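PDB 7C5Z: phosphoprotein, which probably serves as polymerase cofactor and nucleoprotein chaperone in viral RNA replication, and is seen here as its dimeric central domain. Local coordinates for residues Asn45-Ser48 with Lys49-Ser53; Asn38-Pro41 with Asn42-Asn45. All coordinates share one frame; numbering follows the deposited sequence.

Overall arrangement
Both contacts lie on helix 41-62, which packs against a four-stranded antiparallel sheet in the central domain. Contact 2 (38-41 with 42-45) builds the start of this helix, where the chain arrives from the loop after strand 28-33; contact 1 (45-48 with 49-53) covers the turns that follow, with Asn-45 common to both. Their centres are about 11 Å apart. Contact 1 is largely buried, its centre about 8 Å from the centre of the chain, whereas contact 2 lies nearer the surface, at about 12 Å. Each also touches the second subunit: Met-51 meets its own counterpart, and so does Tyr-43, so the helix carries dimer contacts at both places.

Contact 1 of 2, residues Asn45-Ser48 with Lys49-Ser53; sequences NLIS and KMMRS
Leu-46 and Met-50, a turn apart on helix 41-62, meet through Leu-46 CD1 and Met-50 CG at 4.0 Å, their side chains crossing at a slant. Met-50 and Met-51 are selenomethionines, each bent at the last torsion. One position on, the CG2 branch of Ile-47 touches SE of Met-51 at 3.8 Å; CG of Met-51 lies anti to the carbonyl carbon (chi1 -67°), which carries the chain back over the preceding turn. Met-51 also packs on Leu-68, Leu-76 and Val-78 of the sheet. Ser-48 and Arg-52 are joined by a water, which donates to Ser-48 OG at 2.8 Å and accepts from Arg-52 NE at 2.8 Å, in the guanidinium plane. The bend of Arg-52 at chi3 (-59°) turns NE to this water. Backbone bonds run from i+4 to i throughout, among them Met-51 N to Ile-47 O at 2.8 Å. Met-51 and Ser-48 thus both turn to the sheet, where the buried Ser-48 hydroxyl is satisfied by Asp-70 of strand 67-70 and by the water that leads to Arg-52, while Leu-46 packs on Val-18 of the second subunit and Met-51 on its counterpart there.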
loop_
_atom_site.group_PDB
_atom_site.type_symbol
_atom_site.label_atom_id
_atom_site.label_comp_id
_atom_site.label_asym_id
_atom_site.label_seq_id
_atom_site.Cartn_x
_atom_site.Cartn_y
_atom_site.Cartn_z
ATOM N N ASN A 45 3.291 -10.408 4.055
ATOM C CA ASN A 45 2.655 -10.958 2.861
ATOM C C ASN A 45 1.332 -10.255 2.552
ATOM O O ASN A 45 1.011 -10.018 1.377
ATOM C CB ASN A 45 2.440 -12.464 3.025
ATOM C CG ASN A 45 3.739 -13.252 2.981
ATOM O OD1 ASN A 45 4.750 -12.791 2.441
ATOM N ND2 ASN A 45 3.719 -14.454 3.556
ATOM N N LEU A 46 0.553 -9.913 3.581
ATOM C CA LEU A 46 -0.687 -9.175 3.360
ATOM C C LEU A 46 -0.395 -7.808 2.763
ATOM O O LEU A 46 -1.030 -7.398 1.782
ATOM C CB LEU A 46 -1.461 -9.027 4.673
ATOM C CG LEU A 46 -2.695 -8.130 4.610
ATOM C CD1 LEU A 46 -3.734 -8.669 3.636
ATOM C CD2 LEU A 46 -3.309 -7.991 6.009
ATOM N N ILE A 47 0.590 -7.108 3.316
ATOM C CA ILE A 47 0.945 -5.789 2.798
ATOM C C ILE A 47 1.399 -5.886 1.349
ATOM O O ILE A 47 1.016 -5.061 0.509
ATOM C CB ILE A 47 2.010 -5.144 3.701
ATOM C CG1 ILE A 47 1.380 -4.749 5.037
ATOM C CG2 ILE A 47 2.656 -3.927 3.019
ATOM C CD1 ILE A 47 2.408 -4.362 6.100
ATOM N N SER A 48 2.204 -6.901 1.025
ATOM C CA SER A 48 2.655 -7.083 -0.343
ATOM C C SER A 48 1.472 -7.292 -1.281
ATOM O O SER A 48 1.424 -6.692 -2.364
ATOM C CB SER A 48 3.634 -8.258 -0.408
ATOM O OG SER A 48 4.100 -8.474 -1.736
ATOM N N LYS A 49 0.477 -8.079 -0.850
ATOM C CA LYS A 49 -0.674 -8.366 -1.703
ATOM C C LYS A 49 -1.569 -7.143 -1.859
ATOM O O LYS A 49 -2.112 -6.899 -2.946
ATOM C CB LYS A 49 -1.462 -9.545 -1.136
ATOM C CG LYS A 49 -0.776 -10.879 -1.363
ATOM C CD LYS A 49 -1.769 -12.017 -1.272
ATOM C CE LYS A 49 -1.096 -13.353 -1.540
ATOM N NZ LYS A 49 -0.243 -13.291 -2.763
HETATM N N MSE A 50 -1.701 -6.347 -0.807
HETATM C CA MSE A 50 -2.469 -5.110 -0.890
HETATM C C MSE A 50 -1.762 -4.111 -1.813
HETATM O O MSE A 50 -2.405 -3.470 -2.642
HETATM C CB MSE A 50 -2.682 -4.521 0.495
HETATM C CG MSE A 50 -3.565 -5.403 1.362
HETATM SE SE MSE A 50 -4.049 -4.525 3.039
HETATM C CE MSE A 50 -4.453 -2.749 2.313
HETATM N N MSE A 51 -0.444 -3.989 -1.672
HETATM C CA MSE A 51 0.305 -3.102 -2.565
HETATM C C MSE A 51 0.162 -3.556 -4.010
HETATM O O MSE A 51 -0.075 -2.732 -4.902
HETATM C CB MSE A 51 1.777 -3.038 -2.155
HETATM C CG MSE A 51 1.964 -2.356 -0.829
HETATM SE SE MSE A 51 3.830 -2.363 -0.233
HETATM C CE MSE A 51 4.590 -1.581 -1.798
ATOM N N ARG A 52 0.300 -4.860 -4.258
ATOM C CA ARG A 52 0.202 -5.348 -5.629
ATOM C C ARG A 52 -1.173 -5.056 -6.223
ATOM O O ARG A 52 -1.280 -4.636 -7.388
ATOM C CB ARG A 52 0.526 -6.843 -5.670
ATOM C CG ARG A 52 0.676 -7.385 -7.074
ATOM C CD ARG A 52 0.940 -8.881 -7.062
ATOM N NE ARG A 52 2.146 -9.266 -6.330
ATOM C CZ ARG A 52 3.382 -9.196 -6.822
ATOM N NH1 ARG A 52 3.596 -8.726 -8.046
ATOM N NH2 ARG A 52 4.414 -9.594 -6.084
ATOM N N SER A 53 -2.231 -5.229 -5.426
ATOM C CA SER A 53 -3.582 -4.938 -5.893
ATOM C C SER A 53 -3.737 -3.452 -6.195
ATOM O O SER A 53 -4.246 -3.063 -7.255
ATOM C CB SER A 53 -4.607 -5.387 -4.843
ATOM O OG SER A 53 -5.848 -4.706 -5.001
HETATM O O HOH W 1 2.438 -9.803 -3.576
#

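Contact 2 of 2, residues Asn38-Pro41 with Asn42-Asn45; sequences NVDP and NYKN
Asp-40 caps the helix that begins at Pro-41: its OD1 accepts from Asn-42 N at 2.8 Å, met nearly head-on to the C-O bond, with an N-H...O angle of 135°. CG of Asp-40 stands anti to its own N (chi1 -179°), which swings the carboxylate forward over the first turn. This is an N-cap interaction, and the negative charge beside the helix start would be expected to suit the helix dipole.

Within the turn, the other hydrogen bonds are between main-chain atoms. Asp-40 O takes two N-H groups, a straight one from Lys-44 N at 2.9 Å and a weak, strongly bent one from Tyr-43 N. Pro-41 O is reached by Asn-45 N at 2.9 Å, so regular helical bonding is established within the first turn. Pro-41, lacking an N-H, loses nothing at this place, where a helix has no acceptor for one.

Apolar touches are fewer. CG1 of Val-39 lies against CB of Lys-44 at 3.8 Å, the lysine chain then bending away so that NZ bonds to Gly-73 O. CB of Asp-40 sits at the edge of the Tyr-43 ring, near its plane and 4.0 Å from CD2; the carboxylate is turned 76° from the ring.

Beyond the turn, Tyr-43 stacks on Tyr-43 of the second subunit, and its OH bonds to Asp-40 N of that subunit, a pairing that is returned in the other direction. Val-39 packs on Leu-11 of its own chain, and the capped turn leads the loop after strand 28-33 into helix 41-62, along the dimer interface.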
loop_
_atom_site.group_PDB
_atom_site.type_symbol
_atom_site.label_atom_id
_atom_site.label_comp_id
_atom_site.label_asym_id
_atom_site.label_seq_id
_atom_site.Cartn_x
_atom_site.Cartn_y
_atom_site.Cartn_z
ATOM N N ASN A 38 11.921 -7.686 10.586
ATOM C CA ASN A 38 11.286 -8.146 11.818
ATOM C C ASN A 38 9.766 -7.999 11.800
ATOM O O ASN A 38 9.110 -8.254 12.820
ATOM C CB ASN A 38 11.893 -7.421 13.015
ATOM C CG ASN A 38 13.261 -7.971 13.373
ATOM O OD1 ASN A 38 14.239 -7.234 13.475
ATOM N ND2 ASN A 38 13.337 -9.290 13.531
ATOM N N VAL A 39 9.194 -7.618 10.661
ATOM C CA VAL A 39 7.746 -7.585 10.499
ATOM C C VAL A 39 7.215 -9.015 10.488
ATOM O O VAL A 39 7.799 -9.904 9.853
ATOM C CB VAL A 39 7.398 -6.833 9.199
ATOM C CG1 VAL A 39 5.958 -7.079 8.760
ATOM C CG2 VAL A 39 7.660 -5.337 9.375
ATOM N N ASP A 40 6.117 -9.249 11.214
ATOM C CA ASP A 40 5.423 -10.530 11.168
ATOM C C ASP A 40 5.228 -10.949 9.709
ATOM O O ASP A 40 4.612 -10.201 8.935
ATOM C CB ASP A 40 4.076 -10.402 11.892
ATOM C CG ASP A 40 3.276 -11.702 11.933
ATOM O OD1 ASP A 40 3.285 -12.470 10.951
ATOM O OD2 ASP A 40 2.601 -11.950 12.958
ATOM N N PRO A 41 5.736 -12.113 9.292
ATOM C CA PRO A 41 5.688 -12.444 7.855
ATOM C C PRO A 41 4.278 -12.599 7.326
ATOM O O PRO A 41 4.044 -12.356 6.135
ATOM C CB PRO A 41 6.483 -13.756 7.773
ATOM C CG PRO A 41 6.408 -14.330 9.149
ATOM C CD PRO A 41 6.407 -13.157 10.084
ATOM N N ASN A 42 3.321 -12.987 8.172
ATOM C CA ASN A 42 1.928 -13.017 7.745
ATOM C C ASN A 42 1.447 -11.627 7.349
ATOM O O ASN A 42 0.729 -11.470 6.356
ATOM C CB ASN A 42 1.054 -13.583 8.861
ATOM C CG ASN A 42 1.443 -14.994 9.234
ATOM O OD1 ASN A 42 1.969 -15.245 10.324
ATOM N ND2 ASN A 42 1.194 -15.926 8.328
ATOM N N TYR A 43 1.838 -10.605 8.101
ATOM C CA TYR A 43 1.442 -9.254 7.731
ATOM C C TYR A 43 2.291 -8.689 6.601
ATOM O O TYR A 43 1.784 -7.897 5.799
ATOM C CB TYR A 43 1.491 -8.343 8.951
ATOM C CG TYR A 43 0.270 -8.519 9.808
ATOM C CD1 TYR A 43 -0.989 -8.215 9.315
ATOM C CD2 TYR A 43 0.365 -9.024 11.107
ATOM C CE1 TYR A 43 -2.115 -8.381 10.088
ATOM C CE2 TYR A 43 -0.761 -9.200 11.889
ATOM C CZ TYR A 43 -2.002 -8.883 11.383
ATOM O OH TYR A 43 -3.115 -9.067 12.172
ATOM N N LYS A 44 3.567 -9.060 6.517
ATOM C CA LYS A 44 4.352 -8.637 5.364
ATOM C C LYS A 44 3.730 -9.147 4.070
ATOM O O LYS A 44 3.627 -8.395 3.086
ATOM C CB LYS A 44 5.802 -9.099 5.501
ATOM C CG LYS A 44 6.734 -8.421 4.506
ATOM C CD LYS A 44 8.185 -8.511 4.939
ATOM C CE LYS A 44 8.705 -9.933 4.835
ATOM N NZ LYS A 44 9.024 -10.330 3.435
ATOM N N ASN A 45 3.291 -10.408 4.055
ATOM C CA ASN A 45 2.655 -10.958 2.861
ATOM C C ASN A 45 1.332 -10.255 2.552
ATOM O O ASN A 45 1.011 -10.018 1.377
ATOM C CB ASN A 45 2.440 -12.464 3.025
ATOM C CG ASN A 45 3.739 -13.252 2.981
ATOM O OD1 ASN A 45 4.750 -12.791 2.441
ATOM N ND2 ASN A 45 3.719 -14.454 3.556
#